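Local coordinates for protein endonuclease MutS2 (Deinococcus radiodurans, PDB 4OD6) that cuts nucleic acid through this C-terminal Smr nuclease domain and, as a whole protein, probably senses collided ribosomes and splits them into subunits, at residues E13-G18 / R44-K49. Numbering follows the deposited sequence. Where two conformers were deposited one is given.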
ATOM      1  N   GLU A  13       3.756   8.104  -2.365  1.00 14.84           N
ATOM      2  CA  GLU A  13       2.446   7.642  -2.844  1.00 12.63           C
ATOM      3  C   GLU A  13       2.723   6.707  -3.991  1.00 10.49           C
ATOM      4  O   GLU A  13       3.403   7.029  -4.950  1.00 13.09           O
ATOM      5  CB  GLU A  13       1.515   8.745  -3.362  1.00 15.39           C
ATOM      6  CG  GLU A  13       0.799   9.508  -2.288  1.00 18.80           C
ATOM      7  CD  GLU A  13      -0.353  10.339  -2.816  1.00 20.81           C
ATOM      8  OE1 GLU A  13      -0.222  10.846  -3.920  1.00 21.46           O
ATOM      9  OE2 GLU A  13      -1.329  10.439  -2.109  1.00 20.94           O
ATOM     10  N   LEU A  14       2.131   5.545  -3.875  1.00  7.58           N
ATOM     11  CA  LEU A  14       2.210   4.515  -4.882  1.00  6.78           C
ATOM     12  C   LEU A  14       0.878   4.397  -5.596  1.00  7.03           C
ATOM     13  O   LEU A  14      -0.081   4.111  -4.992  1.00  7.41           O
ATOM     14  CB  LEU A  14       2.565   3.178  -4.218  1.00  7.70           C
ATOM     15  CG  LEU A  14       2.765   1.990  -5.137  1.00  8.51           C
ATOM     16  CD1 LEU A  14       3.933   2.188  -6.097  1.00 10.18           C
ATOM     17  CD2 LEU A  14       2.926   0.724  -4.301  1.00  9.64           C
ATOM     18  N   GLN A  15       0.854   4.623  -6.900  1.00  7.31           N
ATOM     19  CA  GLN A  15      -0.375   4.667  -7.696  1.00  7.56           C
ATOM     20  C   GLN A  15      -0.639   3.320  -8.333  1.00  7.92           C
ATOM     21  O   GLN A  15       0.014   2.905  -9.254  1.00  9.64           O
ATOM     22  CB  GLN A  15      -0.264   5.777  -8.768  1.00  9.89           C
ATOM     23  CG  GLN A  15      -0.002   7.164  -8.221  1.00 10.59           C
ATOM     24  CD  GLN A  15      -1.184   7.754  -7.527  1.00 12.57           C
ATOM     25  OE1 GLN A  15      -2.314   7.300  -7.657  1.00 12.70           O
ATOM     26  NE2 GLN A  15      -0.926   8.789  -6.782  1.00 14.98           N
ATOM     27  N   LEU A  16      -1.613   2.620  -7.811  1.00  6.82           N
ATOM     28  CA  LEU A  16      -1.877   1.255  -8.272  1.00  6.48           C
ATOM     29  C   LEU A  16      -3.323   1.206  -8.964  1.00  7.31           C
ATOM     30  O   LEU A  16      -3.672   0.139  -9.456  1.00  7.53           O
ATOM     31  CB  LEU A  16      -1.895   0.286  -7.116  1.00  5.34           C
ATOM     32  CG  LEU A  16      -0.564   0.171  -6.382  1.00  5.78           C
ATOM     33  CD1 LEU A  16      -0.588  -0.871  -5.275  1.00  6.94           C
ATOM     34  CD2 LEU A  16       0.576  -0.113  -7.329  1.00  6.66           C
ATOM     35  N   ARG A  17      -4.124   2.258  -9.035  0.50  7.04           N
ATOM     36  CA  ARG A  17      -5.446   2.154  -9.643  0.50  7.06           C
ATOM     37  C   ARG A  17      -5.334   1.713 -11.083  0.50  7.61           C
ATOM     38  O   ARG A  17      -4.446   2.057 -11.771  0.50  7.67           O
ATOM     39  CB  ARG A  17      -6.154   3.503  -9.592  0.50  8.12           C
ATOM     40  CG  ARG A  17      -6.544   4.004  -8.210  0.50 10.41           C
ATOM     41  CD  ARG A  17      -6.996   5.450  -8.277  0.50 13.58           C
ATOM     42  NE  ARG A  17      -5.902   6.378  -8.246  0.50 16.28           N
ATOM     43  CZ  ARG A  17      -6.038   7.654  -7.900  0.50 18.71           C
ATOM     44  NH1 ARG A  17      -7.227   8.099  -7.513  0.50 21.10           N
ATOM     45  NH2 ARG A  17      -4.985   8.479  -7.860  0.50 17.22           N
ATOM     46  N   GLY A  18      -6.191   0.803 -11.462  1.00  8.43           N
ATOM     47  CA  GLY A  18      -6.336   0.244 -12.847  1.00  8.59           C
ATOM     48  C   GLY A  18      -5.447  -0.933 -13.112  1.00  8.47           C
ATOM     49  O   GLY A  18      -5.568  -1.548 -14.147  1.00  9.07           O
ATOM     50  N   ARG A  44       1.979   5.445   1.230  1.00  9.66           N
ATOM     51  CA  ARG A  44       0.571   5.602   0.901  1.00 10.23           C
ATOM     52  C   ARG A  44       0.291   4.838  -0.397  1.00  8.63           C
ATOM     53  O   ARG A  44       0.795   5.181  -1.460  1.00 10.11           O
ATOM     54  CB  ARG A  44       0.153   7.067   0.698  1.00 12.16           C
ATOM     55  CG  ARG A  44      -0.106   7.817   1.960  1.00 14.31           C
ATOM     56  CD  ARG A  44      -0.414   9.280   1.685  1.00 15.95           C
ATOM     57  NE  ARG A  44      -1.477   9.546   0.725  1.00 16.86           N
ATOM     58  CZ  ARG A  44      -2.764   9.667   1.009  1.00 18.05           C
ATOM     59  NH1 ARG A  44      -3.196   9.522   2.225  1.00 17.34           N
ATOM     60  NH2 ARG A  44      -3.584   9.923   0.026  1.00 19.51           N
ATOM     61  N   VAL A  45      -0.518   3.805  -0.278  1.00  7.65           N
ATOM     62  CA  VAL A  45      -0.863   2.942  -1.397  1.00  8.05           C
ATOM     63  C   VAL A  45      -2.242   3.337  -1.884  1.00  7.06           C
ATOM     64  O   VAL A  45      -3.249   3.050  -1.280  1.00  6.69           O
ATOM     65  CB  VAL A  45      -0.828   1.461  -0.980  1.00  8.21           C
ATOM     66  CG1 VAL A  45      -1.119   0.550  -2.161  1.00  7.79           C
ATOM     67  CG2 VAL A  45       0.508   1.121  -0.358  1.00  9.12           C
ATOM     68  N   VAL A  46      -2.233   4.000  -3.031  1.00  7.08           N
ATOM     69  CA  VAL A  46      -3.426   4.518  -3.680  1.00  7.26           C
ATOM     70  C   VAL A  46      -3.988   3.477  -4.632  1.00  6.47           C
ATOM     71  O   VAL A  46      -3.600   3.413  -5.786  1.00  7.58           O
ATOM     72  CB  VAL A  46      -3.137   5.881  -4.386  1.00  8.54           C
ATOM     73  CG1 VAL A  46      -4.436   6.484  -4.901  1.00 10.30           C
ATOM     74  CG2 VAL A  46      -2.420   6.807  -3.405  1.00  8.79           C
ATOM     75  N   HIS A  47      -4.926   2.670  -4.117  1.00  6.92           N
ATOM     76  CA  HIS A  47      -5.545   1.609  -4.909  1.00  7.65           C
ATOM     77  C   HIS A  47      -6.963   1.896  -5.361  1.00  6.95           C
ATOM     78  O   HIS A  47      -7.449   1.217  -6.189  1.00  8.67           O
ATOM     79  CB  HIS A  47      -5.498   0.242  -4.206  1.00  7.37           C
ATOM     80  CG  HIS A  47      -5.887   0.291  -2.765  1.00  7.38           C
ATOM     81  ND1 HIS A  47      -7.147   0.673  -2.346  1.00  7.34           N
ATOM     82  CD2 HIS A  47      -5.158   0.106  -1.645  1.00  8.40           C
ATOM     83  CE1 HIS A  47      -7.172   0.676  -1.029  1.00  7.12           C
ATOM     84  NE2 HIS A  47      -5.975   0.349  -0.581  1.00  7.67           N
ATOM     85  N   GLY A  48      -7.615   2.883  -4.771  1.00  7.31           N
ATOM     86  CA  GLY A  48      -8.979   3.216  -5.124  1.00  7.84           C
ATOM     87  C   GLY A  48      -9.957   2.332  -4.382  1.00  8.34           C
ATOM     88  O   GLY A  48      -9.587   1.344  -3.766  1.00  8.42           O
ATOM     89  N   LYS A  49     -11.240   2.692  -4.459  1.00  9.35           N
ATOM     90  CA  LYS A  49     -12.283   1.914  -3.790  1.00  9.78           C
ATOM     91  C   LYS A  49     -12.967   0.869  -4.684  1.00 10.91           C
ATOM     92  O   LYS A  49     -12.979  -0.310  -4.336  1.00 13.29           O
ATOM     93  CB  LYS A  49     -13.342   2.859  -3.220  1.00 11.61           C
ATOM     94  CG  LYS A  49     -12.814   3.802  -2.151  1.00 14.28           C
ATOM     95  CD  LYS A  49     -13.910   4.698  -1.599  1.00 17.46           C
ATOM     96  CE  LYS A  49     -13.355   5.693  -0.593  1.00 20.85           C
ATOM     97  NZ  LYS A  49     -14.375   6.677  -0.143  1.00 22.26           N
TER
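Leu16 CD1 presses against Val45 CG1 at 3.5 Å, closer than two methyl groups usually come; Leu16 lies just beyond strand 13-15 and packs on the Leu14-Val45 side of two neighbouring parallel strands, 13-15 and 43-46. Three backbone hydrogen bonds join them: Leu14 N to Arg44 O (2.8 Å), Val46 N to Leu14 O, and Leu16 N to Val46 O, the last carrying the ladder one residue beyond strand 13-15.

The other face, bearing Glu13, Gln15, Arg44 and Val46, is well packed around buried Arg44 and Val46. Here Glu13 and Arg44 run alongside each other, their carboxylate and guanidinium planes only 24° apart. A bend at chi3 (53°) turns the Arg44 guanidinium side-on, and both NE (3.0 Å) and NH2 (3.1 Å) donate to the single oxygen Glu13 OE2, a salt bridge that lies nearly in the guanidinium plane; Arg44 NH1 goes instead to the carbonyl of Gln78. The looser, solvent side lies at exposed Gln15 and Arg17. Arg17 has two conformers; in one it bends at chi3 (-83°), its guanidinium lies over Val46 CG1, 3.6 Å from CZ, and its NH2 bonds to Gln15 OE1 at 2.9 Å. Gln15 OE1 lies beside Val46 CG1.

The two strands belong to a beta-alpha-beta crossover of the Smr domain, linked by helix 21-38, which packs on Leu14 and Val45 through Leu28. Helix 53-62 meets Leu16 and His47 through Leu58, and strand 83-88 flanks 43-46 antiparallel, leaving 13-15 at the margin of the sheet.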